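Local coordinates for protein peptide ABC transporter permease (Staphylococcus hominis, PDB 6EXS) that probably carries peptides and thioalcohol-conjugated peptides, precursors of body odour, across the bacterial membrane as a POT-family member of the major facilitator superfamily, at residues Met38-Phe41 with Tyr42-Ala46; Gly77-Ala81 with Asp82-Gly86; Leu439-Ala442 with Ser443-Ile447; Ile153-Met156 with Ser157-Leu160; Gln1-Ser5 with Ile6-Gly10. All coordinates share one frame; numbering follows the deposited sequence.

Contact 1: Met38-Phe41 with Tyr42-Ala46; sequences MLIF and YMYFA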
# COMPACT_ATOMS: atom_id res chain seq x y z
N MET A 38 0.19 -1.93 15.08
CA MET A 38 0.91 -1.77 16.35
C MET A 38 1.98 -0.70 16.28
O MET A 38 2.22 -0.03 17.28
CB MET A 38 1.59 -3.09 16.74
CG MET A 38 0.64 -4.21 17.08
SD MET A 38 1.55 -5.61 17.79
CE MET A 38 1.53 -5.17 19.47
N LEU A 39 2.69 -0.59 15.13
CA LEU A 39 3.84 0.31 14.95
C LEU A 39 3.58 1.76 15.36
O LEU A 39 4.43 2.32 16.06
CB LEU A 39 4.41 0.25 13.52
CG LEU A 39 5.89 0.65 13.39
CD1 LEU A 39 6.82 -0.41 13.99
CD2 LEU A 39 6.27 0.88 11.93
N ILE A 40 2.43 2.35 14.98
CA ILE A 40 2.13 3.75 15.32
C ILE A 40 2.09 3.97 16.84
O ILE A 40 2.73 4.90 17.32
CB ILE A 40 0.87 4.32 14.57
CG1 ILE A 40 0.65 5.84 14.87
CG2 ILE A 40 -0.42 3.49 14.81
CD1 ILE A 40 1.69 6.82 14.33
N PHE A 41 1.40 3.09 17.59
CA PHE A 41 1.30 3.18 19.05
C PHE A 41 2.61 2.86 19.73
O PHE A 41 3.00 3.60 20.63
CB PHE A 41 0.15 2.32 19.57
CG PHE A 41 -1.13 2.63 18.84
CD1 PHE A 41 -1.74 3.87 18.96
CD2 PHE A 41 -1.68 1.71 17.95
CE1 PHE A 41 -2.88 4.18 18.23
CE2 PHE A 41 -2.83 2.01 17.23
CZ PHE A 41 -3.42 3.25 17.36
N TYR A 42 3.32 1.82 19.26
CA TYR A 42 4.63 1.44 19.78
C TYR A 42 5.63 2.62 19.69
O TYR A 42 6.39 2.82 20.63
CB TYR A 42 5.17 0.23 19.00
CG TYR A 42 6.57 -0.18 19.37
CD1 TYR A 42 6.89 -0.54 20.68
CD2 TYR A 42 7.58 -0.27 18.41
CE1 TYR A 42 8.17 -0.97 21.02
CE2 TYR A 42 8.86 -0.70 18.74
CZ TYR A 42 9.15 -1.05 20.05
OH TYR A 42 10.42 -1.47 20.39
N MET A 43 5.59 3.40 18.59
CA MET A 43 6.47 4.56 18.41
C MET A 43 6.17 5.75 19.34
O MET A 43 7.10 6.22 20.01
CB MET A 43 6.46 5.01 16.94
CG MET A 43 7.17 4.05 16.03
SD MET A 43 7.42 4.72 14.38
CE MET A 43 5.80 4.54 13.69
N TYR A 44 4.91 6.27 19.37
CA TYR A 44 4.64 7.47 20.17
C TYR A 44 4.23 7.19 21.63
O TYR A 44 4.27 8.13 22.44
CB TYR A 44 3.64 8.43 19.49
CG TYR A 44 2.17 8.15 19.70
CD1 TYR A 44 1.49 7.25 18.90
CD2 TYR A 44 1.44 8.88 20.64
CE1 TYR A 44 0.13 7.01 19.07
CE2 TYR A 44 0.07 8.66 20.80
CZ TYR A 44 -0.58 7.72 20.02
OH TYR A 44 -1.92 7.48 20.17
N PHE A 45 3.90 5.92 21.99
CA PHE A 45 3.59 5.62 23.39
C PHE A 45 4.87 5.84 24.22
O PHE A 45 5.98 5.58 23.72
CB PHE A 45 3.03 4.20 23.60
CG PHE A 45 1.56 3.95 23.32
CD1 PHE A 45 0.79 4.89 22.63
CD2 PHE A 45 0.95 2.76 23.72
CE1 PHE A 45 -0.57 4.64 22.36
CE2 PHE A 45 -0.41 2.52 23.46
CZ PHE A 45 -1.16 3.47 22.79
N ALA A 46 4.73 6.36 25.46
CA ALA A 46 5.83 6.63 26.38
C ALA A 46 6.66 5.38 26.70
O ALA A 46 6.16 4.26 26.56
CB ALA A 46 5.30 7.24 27.66
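F41 lays its CB over one face of the F45 ring, a CH-pi contact with the carbon 3.7 Å from the ring centroid and 16° off the normal. The two side chains run side by side, pointing the same way, with the ring planes meeting obliquely at 51°. Y44, one residue before F45, joins them: its CE1 comes 3.7 Å from CD1 of F41, and its hydroxyl reaches the edge of the F41 ring in plane. That reach follows from chi1 of 86°, which sets the Y44 ring between its own backbone N and carbonyl carbon. On another side of the helix M43, bent at chi3, folds its CE back to CG of L39, 3.9 Å away, while CD1 of L39 lies near the plane of the Y42 ring at its edge. Here helix 16-44 runs out: F45 is the first residue with non-helical backbone angles, yet its N bonds to the F41 carbonyl O at 2.8 Å. F178 and F182 of helix 178-204 meet Y42, and L314 of helix 309-316 meets F41 and Y44. The side-chain contacts are mainly apolar and aromatic, with the Y44 hydroxyl at ring edges, and the hydrogen bonds are those of the backbone.

Contact 2: Gly77-Ala81 with Asp82-Gly86; sequences GAWIA and DRITG. With OLC ((2R)-2,3-dihydroxypropyl (9Z)-octadec-9-enoate), chain D; OLC ((2R)-2,3-dihydroxypropyl (9Z)-octadec-9-enoate), chain C.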
# COMPACT_ATOMS: atom_id res chain seq x y z
N GLY A 77 12.59 -3.85 -7.46
CA GLY A 77 12.25 -5.24 -7.13
C GLY A 77 11.70 -6.05 -8.28
O GLY A 77 12.01 -7.24 -8.40
N ALA A 78 10.89 -5.42 -9.16
CA ALA A 78 10.36 -6.08 -10.35
C ALA A 78 11.45 -6.18 -11.42
O ALA A 78 11.50 -7.18 -12.13
CB ALA A 78 9.16 -5.32 -10.89
N TRP A 79 12.34 -5.15 -11.52
CA TRP A 79 13.49 -5.08 -12.43
C TRP A 79 14.50 -6.19 -12.09
O TRP A 79 14.95 -6.89 -13.00
CB TRP A 79 14.18 -3.70 -12.35
CG TRP A 79 15.34 -3.51 -13.29
CD1 TRP A 79 15.31 -2.97 -14.54
CD2 TRP A 79 16.72 -3.83 -13.03
NE1 TRP A 79 16.58 -2.92 -15.07
CE2 TRP A 79 17.46 -3.48 -14.18
CE3 TRP A 79 17.40 -4.41 -11.94
CZ2 TRP A 79 18.85 -3.66 -14.27
CZ3 TRP A 79 18.78 -4.59 -12.03
CH2 TRP A 79 19.49 -4.23 -13.19
N ILE A 80 14.84 -6.35 -10.78
CA ILE A 80 15.74 -7.39 -10.23
C ILE A 80 15.26 -8.76 -10.69
O ILE A 80 16.03 -9.51 -11.28
CB ILE A 80 15.89 -7.30 -8.68
CG1 ILE A 80 16.72 -6.06 -8.27
CG2 ILE A 80 16.48 -8.60 -8.08
CD1 ILE A 80 16.60 -5.64 -6.83
N ALA A 81 13.97 -9.05 -10.47
CA ALA A 81 13.34 -10.30 -10.90
C ALA A 81 13.42 -10.48 -12.41
O ALA A 81 13.75 -11.57 -12.87
CB ALA A 81 11.89 -10.32 -10.47
N ASP A 82 13.12 -9.41 -13.18
CA ASP A 82 13.08 -9.42 -14.64
C ASP A 82 14.43 -9.57 -15.30
O ASP A 82 14.50 -10.12 -16.39
CB ASP A 82 12.37 -8.16 -15.16
CG ASP A 82 11.97 -8.26 -16.62
OD1 ASP A 82 10.93 -8.89 -16.90
OD2 ASP A 82 12.71 -7.73 -17.48
N ARG A 83 15.50 -9.06 -14.66
CA ARG A 83 16.83 -9.05 -15.26
C ARG A 83 17.90 -9.90 -14.55
O ARG A 83 18.94 -10.15 -15.16
CB ARG A 83 17.33 -7.60 -15.41
CG ARG A 83 16.31 -6.67 -16.09
CD ARG A 83 16.92 -5.72 -17.08
NE ARG A 83 17.51 -6.44 -18.21
CZ ARG A 83 18.22 -5.88 -19.18
NH1 ARG A 83 18.43 -4.57 -19.18
NH2 ARG A 83 18.74 -6.62 -20.15
N ILE A 84 17.67 -10.34 -13.29
CA ILE A 84 18.69 -11.06 -12.52
C ILE A 84 18.25 -12.42 -11.96
O ILE A 84 18.87 -13.42 -12.32
CB ILE A 84 19.25 -10.13 -11.38
CG1 ILE A 84 19.89 -8.84 -11.94
CG2 ILE A 84 20.24 -10.87 -10.45
CD1 ILE A 84 20.09 -7.71 -10.94
N THR A 85 17.27 -12.46 -11.04
CA THR A 85 16.88 -13.68 -10.31
C THR A 85 15.69 -14.50 -10.83
O THR A 85 15.59 -15.68 -10.53
CB THR A 85 16.57 -13.32 -8.83
OG1 THR A 85 15.35 -12.58 -8.78
CG2 THR A 85 17.69 -12.54 -8.14
N GLY A 86 14.77 -13.83 -11.51
CA GLY A 86 13.50 -14.43 -11.89
C GLY A 86 12.53 -14.02 -10.81
O GLY A 86 12.96 -13.49 -9.78
C24 OLC D . 11.83 -0.14 -15.67
C6 OLC D . 18.33 -1.76 -8.20
C5 OLC D . 18.11 -0.63 -9.20
C4 OLC D . 17.71 -1.10 -10.58
C3 OLC D . 17.57 0.01 -11.61
C2 OLC D . 16.18 0.64 -11.66
C21 OLC D . 13.21 -0.35 -13.59
C1 OLC D . 15.41 0.34 -12.91
C22 OLC D . 12.52 0.60 -14.55
O19 OLC D . 15.91 0.10 -13.98
O25 OLC D . 11.15 0.75 -16.55
O23 OLC D . 11.57 1.38 -13.82
O20 OLC D . 14.08 0.38 -12.69
C10 OLC C . 15.49 -2.07 -3.75
C9 OLC C . 15.82 -0.93 -3.14
C11 OLC C . 14.23 -2.86 -3.60
C8 OLC C . 15.00 -0.15 -2.15
C24 OLC C . 14.25 5.01 -11.15
C12 OLC C . 14.36 -4.28 -4.13
C7 OLC C . 15.04 1.36 -2.40
C6 OLC C . 13.70 2.04 -2.14
C5 OLC C . 13.56 3.44 -2.72
C4 OLC C . 13.61 3.54 -4.23
C3 OLC C . 12.93 4.79 -4.78
C2 OLC C . 13.42 5.21 -6.16
C21 OLC C . 14.28 3.35 -9.25
C1 OLC C . 13.23 4.20 -7.25
C22 OLC C . 13.58 3.82 -10.50
O19 OLC C . 12.37 3.36 -7.27
O25 OLC C . 13.65 5.29 -12.41
O23 OLC C . 13.55 2.73 -11.42
O20 OLC C . 14.14 4.38 -8.23
O HOH W 1 16.92 -2.25 -17.87
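The indole of W79 is covered on both faces: CG of R83 lies over one, 3.9 Å from the centroid of the five-membered ring in a CH-pi contact, and a monoolein molecule lies over the opposite one, its C4 and ester carbonyl oxygen O19 against the ring. At the edge, in plane, a water accepts from NE1 of W79 at 2.9 Å and also from NH1 of R83, tying the arginine's end to the ring its stem crosses. The guanidinium is turned 78° from the indole and is held elsewhere, by a salt bridge from NH2 to E219 and a bond from NE to the N213 carbonyl. CD1 of I84 approaches CZ3 of W79 at 3.6 Å, obliquely to the ring. W79 is brought to these partners by chi1 of -178°, which sends the ring opposite its own backbone N. The backbone widens below. The carbonyl O of I80 takes two N-H groups, from I84 at 2.7 Å and from T85 at 3.2 Å, and G86 N bonds weakly to A81 O. T85 OG1 gives its proton to G86 O at 2.7 Å, in the carbonyl plane. The axes of the short segments 77-81 and 82-86 lie at 69°, a sharp bend. This wide turn with its glycine falls in a sequence matching motif A of the major facilitator superfamily, at the junction of its second and third membrane helices.

Contact 3: Leu439-Ala442 with Ser443-Ile447; sequences LTNA and SAQAI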
# COMPACT_ATOMS: atom_id res chain seq x y z
N LEU A 439 2.27 4.34 -8.23
CA LEU A 439 2.79 5.63 -7.82
C LEU A 439 1.70 6.58 -7.30
O LEU A 439 2.03 7.48 -6.53
CB LEU A 439 3.63 6.29 -8.92
CG LEU A 439 5.12 5.92 -8.90
CD1 LEU A 439 5.81 6.42 -10.14
CD2 LEU A 439 5.83 6.45 -7.65
N THR A 440 0.41 6.37 -7.66
CA THR A 440 -0.68 7.19 -7.11
C THR A 440 -0.69 7.00 -5.59
O THR A 440 -0.98 7.95 -4.87
CB THR A 440 -2.07 6.88 -7.73
OG1 THR A 440 -2.52 5.58 -7.37
CG2 THR A 440 -2.10 7.05 -9.23
N ASN A 441 -0.30 5.79 -5.11
CA ASN A 441 -0.20 5.46 -3.69
C ASN A 441 1.17 5.82 -3.09
O ASN A 441 1.21 6.46 -2.03
CB ASN A 441 -0.57 4.00 -3.41
CG ASN A 441 -0.80 3.73 -1.94
OD1 ASN A 441 0.14 3.48 -1.16
ND2 ASN A 441 -2.04 3.85 -1.51
N ALA A 442 2.27 5.46 -3.77
CA ALA A 442 3.65 5.79 -3.35
C ALA A 442 3.86 7.31 -3.21
O ALA A 442 4.44 7.75 -2.22
CB ALA A 442 4.65 5.20 -4.33
N SER A 443 3.36 8.11 -4.18
CA SER A 443 3.44 9.57 -4.15
C SER A 443 2.54 10.18 -3.08
O SER A 443 2.98 11.10 -2.40
CB SER A 443 3.09 10.16 -5.51
OG SER A 443 4.03 9.71 -6.46
N ALA A 444 1.28 9.68 -2.92
CA ALA A 444 0.35 10.17 -1.89
C ALA A 444 0.94 9.99 -0.49
O ALA A 444 0.88 10.92 0.30
CB ALA A 444 -0.99 9.45 -2.00
N GLN A 445 1.55 8.82 -0.22
CA GLN A 445 2.22 8.51 1.05
C GLN A 445 3.49 9.36 1.26
O GLN A 445 3.80 9.70 2.41
CB GLN A 445 2.53 7.00 1.14
CG GLN A 445 1.35 6.13 1.57
CD GLN A 445 1.10 6.18 3.07
OE1 GLN A 445 0.76 7.23 3.64
NE2 GLN A 445 1.22 5.04 3.73
N ALA A 446 4.18 9.72 0.15
CA ALA A 446 5.38 10.58 0.14
C ALA A 446 5.01 12.01 0.52
O ALA A 446 5.76 12.63 1.27
CB ALA A 446 6.04 10.57 -1.23
N ILE A 447 3.86 12.53 0.03
CA ILE A 447 3.35 13.86 0.38
C ILE A 447 2.89 13.83 1.86
O ILE A 447 3.20 14.75 2.62
CB ILE A 447 2.21 14.35 -0.58
CG1 ILE A 447 2.56 14.22 -2.10
CG2 ILE A 447 1.73 15.75 -0.25
CD1 ILE A 447 3.87 14.82 -2.62
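N441 and Q445 lie side by side one turn apart and point the same way, their amide planes turned 69° from each other. The touch is modest: OD1 of N441 is 4.0 Å from CG of Q445, and the two amides go to separate partners. ND2 of N441 bonds to E303, whereas OE1 of Q445 has weak bonds to S64 and N448. With chi1 of -166°, the N441 amide is swung away from its own backbone N; Q445 is bent at chi2, which carries its amide away from the preceding turn. On another side of the helix, S443 sets OG 3.9 Å from CD2 of L439, and that hydroxyl is hydrogen-bonded to the G260 carbonyl on helix 249-273. A444 brings its CB to 3.2 Å from the T440 carbonyl O. Regular backbone bonds run beneath, S443 N to L439 O at 2.8 Å and Q445 N to N441 O at 3.0 Å, while A444 N to T440 O is weak. Small residues A442, S443, A444 and A446 surround this part of the helix, and Y71 of helix 56-72 and M296 of helix 279-302 meet it. The arrangement is that of a buried transmembrane alpha-helix in the helical bundle of the major facilitator fold, with N441 and S443 bonded to neighbouring parts of the fold.

Contact 4: Ile153-Met156 with Ser157-Leu160; sequences IFYM and SVNL. With OLC ((2R)-2,3-dihydroxypropyl (9Z)-octadec-9-enoate), chain L; C3H (2-[[(2~{R})-2-azanyl-3-[(3~{S})-3-methyl-1-oxidanyl-hexan-3-yl]sulfanyl-propanoyl]amino]ethanoic acid), chain O.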
# COMPACT_ATOMS: atom_id res chain seq x y z
N ILE A 153 -9.69 -13.70 -6.11
CA ILE A 153 -9.43 -14.68 -5.03
C ILE A 153 -8.09 -14.33 -4.35
O ILE A 153 -8.05 -14.21 -3.13
CB ILE A 153 -9.48 -16.15 -5.54
CG1 ILE A 153 -10.89 -16.52 -6.01
CG2 ILE A 153 -8.93 -17.16 -4.50
CD1 ILE A 153 -10.94 -17.62 -7.05
N PHE A 154 -7.00 -14.13 -5.13
CA PHE A 154 -5.69 -13.80 -4.56
C PHE A 154 -5.71 -12.58 -3.64
O PHE A 154 -5.10 -12.60 -2.57
CB PHE A 154 -4.62 -13.64 -5.67
CG PHE A 154 -3.25 -13.20 -5.19
CD1 PHE A 154 -2.40 -14.10 -4.55
CD2 PHE A 154 -2.81 -11.90 -5.38
CE1 PHE A 154 -1.14 -13.70 -4.11
CE2 PHE A 154 -1.55 -11.50 -4.93
CZ PHE A 154 -0.72 -12.40 -4.31
N TYR A 155 -6.45 -11.52 -4.03
CA TYR A 155 -6.51 -10.30 -3.23
C TYR A 155 -7.44 -10.43 -2.01
O TYR A 155 -7.39 -9.55 -1.15
CB TYR A 155 -6.82 -9.09 -4.10
CG TYR A 155 -5.71 -8.80 -5.09
CD1 TYR A 155 -4.45 -8.42 -4.66
CD2 TYR A 155 -5.93 -8.91 -6.46
CE1 TYR A 155 -3.41 -8.18 -5.57
CE2 TYR A 155 -4.91 -8.68 -7.37
CZ TYR A 155 -3.65 -8.32 -6.93
OH TYR A 155 -2.65 -8.08 -7.84
N MET A 156 -8.19 -11.55 -1.88
CA MET A 156 -9.03 -11.83 -0.70
C MET A 156 -8.12 -12.19 0.47
O MET A 156 -8.45 -11.87 1.61
CB MET A 156 -10.00 -12.98 -0.96
CG MET A 156 -11.23 -12.58 -1.72
SD MET A 156 -12.37 -13.96 -2.02
CE MET A 156 -12.94 -14.30 -0.31
N SER A 157 -6.98 -12.86 0.18
CA SER A 157 -5.97 -13.23 1.17
C SER A 157 -5.37 -11.98 1.81
O SER A 157 -5.09 -11.98 3.01
CB SER A 157 -4.88 -14.11 0.55
OG SER A 157 -4.03 -13.43 -0.38
N VAL A 158 -5.23 -10.89 1.00
CA VAL A 158 -4.72 -9.56 1.38
C VAL A 158 -5.62 -8.94 2.46
O VAL A 158 -5.16 -8.67 3.57
CB VAL A 158 -4.51 -8.63 0.13
CG1 VAL A 158 -4.18 -7.20 0.55
CG2 VAL A 158 -3.43 -9.18 -0.81
N ASN A 159 -6.92 -8.74 2.13
CA ASN A 159 -7.94 -8.17 3.02
C ASN A 159 -8.28 -9.06 4.22
O ASN A 159 -8.58 -8.52 5.29
CB ASN A 159 -9.19 -7.77 2.26
CG ASN A 159 -8.95 -6.73 1.20
OD1 ASN A 159 -9.15 -6.99 0.01
ND2 ASN A 159 -8.53 -5.54 1.59
N LEU A 160 -8.18 -10.41 4.07
CA LEU A 160 -8.41 -11.32 5.20
C LEU A 160 -7.27 -11.17 6.22
O LEU A 160 -7.54 -11.13 7.42
CB LEU A 160 -8.60 -12.78 4.78
CG LEU A 160 -9.99 -13.13 4.22
CD1 LEU A 160 -9.92 -14.37 3.37
CD2 LEU A 160 -11.03 -13.29 5.33
C24 OLC L . -14.01 -19.34 -4.23
C5 OLC L . -10.92 -19.67 3.53
C4 OLC L . -11.24 -19.73 2.05
C3 OLC L . -10.10 -19.27 1.16
C2 OLC L . -10.36 -19.45 -0.33
C21 OLC L . -13.48 -18.35 -1.99
C1 OLC L . -11.35 -18.48 -0.91
C22 OLC L . -13.41 -18.17 -3.48
O19 OLC L . -11.29 -17.28 -0.77
O25 OLC L . -14.10 -19.06 -5.62
O23 OLC L . -14.11 -16.97 -3.83
O20 OLC L . -12.31 -19.11 -1.60
O2 C3H O . -4.44 -3.79 1.82
C11 C3H O . -5.61 -3.66 1.85
O3 C3H O . -6.34 -3.64 0.79
C10 C3H O . -6.43 -3.44 3.09
N1 C3H O . -5.70 -2.78 4.14
C9 C3H O . -5.62 -1.46 4.21
O1 C3H O . -5.31 -0.76 3.25
C8 C3H O . -5.95 -0.79 5.50
N C3H O . -5.93 -1.79 6.57
C7 C3H O . -4.91 0.28 5.84
S C3H O . -5.37 2.01 5.54
C3 C3H O . -6.75 2.56 6.68
C4 C3H O . -6.17 2.56 8.07
C5 C3H O . -7.94 1.61 6.46
C6 C3H O . -9.10 1.72 7.42
O C3H O . -9.31 0.54 8.13
C2 C3H O . -7.22 3.97 6.33
C1 C3H O . -8.67 4.08 5.89
C C3H O . -9.04 5.51 5.58
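S157 turns its hydroxyl back on the helix and gives a proton to the F154 carbonyl O at 2.6 Å, arriving nearly in line with the carbonyl bond. A chi1 of 69° places OG between its own backbone N and carbonyl carbon, where it can reach that acceptor. The S157 backbone N bonds to F154 O only weakly, and the Y155 carbonyl O likewise receives weak bonds from V158 N and N159 N; L160 N to M156 O, at 2.9 Å, is stronger. These irregular bonds belong to helix 147-174, a membrane-spanning helix of the major facilitator bundle that lines the ligand pocket. Ligand contacts follow: ND2 of N159 makes a weak bond to carboxylate O3 of the bound conjugated peptide at 3.0 Å, and CG1 of V158 lies 3.6 Å from the ligand's O2. F335, Q336 and N339 also bond to this ligand. Among apolar contacts, V158 CG2 sits near the plane of the Y155 ring at its edge, 4.1 Å from CD1, the two side chains pointing the same way. CD2 of F154 lies over one face of that same ring. Facing lipid, M156, bent at chi3, brings CE to 3.4 Å from O19 of a monoolein molecule, and I153 CD1 meets its glycerol end.

Contact 5: Gln1-Ser5 with Ile6-Gly10; sequences QTIQS and IPQKG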
# COMPACT_ATOMS: atom_id res chain seq x y z
N GLN A 1 6.88 -25.34 -22.49
CA GLN A 1 5.77 -24.53 -21.98
C GLN A 1 5.69 -24.62 -20.46
O GLN A 1 5.72 -25.72 -19.90
CB GLN A 1 4.44 -24.99 -22.62
CG GLN A 1 3.35 -23.92 -22.66
CD GLN A 1 2.16 -24.36 -23.49
OE1 GLN A 1 1.09 -24.70 -22.97
NE2 GLN A 1 2.32 -24.37 -24.81
N THR A 2 5.56 -23.44 -19.80
CA THR A 2 5.45 -23.29 -18.34
C THR A 2 4.12 -23.84 -17.79
O THR A 2 4.01 -24.08 -16.58
CB THR A 2 5.68 -21.83 -17.91
OG1 THR A 2 4.84 -20.97 -18.69
CG2 THR A 2 7.13 -21.39 -18.00
N ILE A 3 3.12 -24.04 -18.68
CA ILE A 3 1.79 -24.57 -18.36
C ILE A 3 1.80 -26.11 -18.31
O ILE A 3 0.98 -26.71 -17.61
CB ILE A 3 0.71 -23.96 -19.33
CG1 ILE A 3 0.69 -22.40 -19.29
CG2 ILE A 3 -0.70 -24.55 -19.12
CD1 ILE A 3 0.44 -21.70 -17.90
N GLN A 4 2.76 -26.75 -19.01
CA GLN A 4 2.93 -28.20 -19.04
C GLN A 4 3.38 -28.76 -17.68
O GLN A 4 2.99 -29.87 -17.31
CB GLN A 4 3.94 -28.61 -20.13
CG GLN A 4 3.40 -28.52 -21.56
CD GLN A 4 4.38 -29.09 -22.56
OE1 GLN A 4 4.37 -30.29 -22.86
NE2 GLN A 4 5.26 -28.25 -23.09
N SER A 5 4.19 -27.98 -16.95
CA SER A 5 4.75 -28.34 -15.65
C SER A 5 3.85 -28.01 -14.44
O SER A 5 4.25 -28.28 -13.30
CB SER A 5 6.11 -27.66 -15.48
OG SER A 5 6.00 -26.24 -15.49
N ILE A 6 2.65 -27.43 -14.66
CA ILE A 6 1.79 -27.00 -13.55
C ILE A 6 0.34 -27.51 -13.61
O ILE A 6 -0.28 -27.46 -14.69
CB ILE A 6 1.81 -25.45 -13.36
CG1 ILE A 6 1.28 -24.68 -14.60
CG2 ILE A 6 3.20 -24.98 -12.99
CD1 ILE A 6 1.09 -23.20 -14.41
N PRO A 7 -0.24 -27.92 -12.45
CA PRO A 7 -1.66 -28.33 -12.43
C PRO A 7 -2.57 -27.15 -12.77
O PRO A 7 -2.31 -26.04 -12.32
CB PRO A 7 -1.87 -28.86 -11.01
CG PRO A 7 -0.81 -28.25 -10.20
CD PRO A 7 0.36 -28.03 -11.10
N GLN A 8 -3.57 -27.38 -13.64
CA GLN A 8 -4.47 -26.33 -14.12
C GLN A 8 -5.76 -26.18 -13.31
O GLN A 8 -6.54 -25.26 -13.56
CB GLN A 8 -4.76 -26.50 -15.62
CG GLN A 8 -3.66 -25.91 -16.52
CD GLN A 8 -3.41 -24.43 -16.28
OE1 GLN A 8 -4.31 -23.58 -16.39
NE2 GLN A 8 -2.18 -24.09 -15.92
N LYS A 9 -5.97 -27.06 -12.32
CA LYS A 9 -7.09 -27.03 -11.39
C LYS A 9 -6.53 -27.32 -9.97
O LYS A 9 -5.31 -27.41 -9.80
CB LYS A 9 -8.19 -28.03 -11.81
CG LYS A 9 -8.94 -27.67 -13.10
CD LYS A 9 -10.03 -26.61 -12.92
CE LYS A 9 -10.86 -26.44 -14.17
NZ LYS A 9 -12.12 -25.69 -13.90
N GLY A 10 -7.40 -27.45 -8.96
CA GLY A 10 -6.94 -27.78 -7.62
C GLY A 10 -7.26 -26.81 -6.50
O GLY A 10 -7.16 -27.20 -5.33
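I3 and I6 form the close-packed part, their side chains crossing obliquely with CD1 of I3 3.9 Å from CD1 of I6. I6 also turns CG1 back over the preceding segment, 3.4 Å from the T2 carbonyl O; its chi1 of 62° puts that branch between its own backbone N and carbonyl carbon, while CG2 lies against the S5 carbonyl carbon. The Q8 side chain crosses that of I3 at about a right angle, bringing NE2 of Q8 3.6 Å from CG2 of I3. That amide is fixed from beyond the contact, NE2 bonding to the L139 carbonyl O, and P141 packs on both I3 and Q8. The chain reverses here in a type I beta turn from I3 to I6, closed by a weak bond from I6 N to I3 O at 3.5 Å, ahead of the short strand 10-11. Residues T2 to Q4 have helical backbone angles without regular helical bonding, though Q4 N does bond to the Q1 carbonyl O at 3.3 Å. The looser side is that of T2, S5 and Q4. T2 and Q4 are exposed to solvent and contribute little, and S5 is partly exposed, its OG hydrogen-bonded to S206. Q8 also uses its backbone carbonyl O to bond R146.

Contacts 1 and 3 are buried, contacts 2 and 4 partly so, and contact 5 lies at the surface, about 31 Å from the chain centre against 9 Å for contact 3. Contacts 3 and 4 lie within helices, contact 1 at a helix end and contact 2 at a bend, whereas residues 1-9 form a loop with one turn. Chemistry follows place: aromatic and apolar side chains at the helix end of contact 1, polar groups bonded to neighbouring elements in contact 3, lipid-facing side chains in contacts 2 and 4. Contact 4 alone includes pocket residues. Contacts 1 and 5 are on opposite sides of the centre, their centres about 46 Å apart; no two contacts touch.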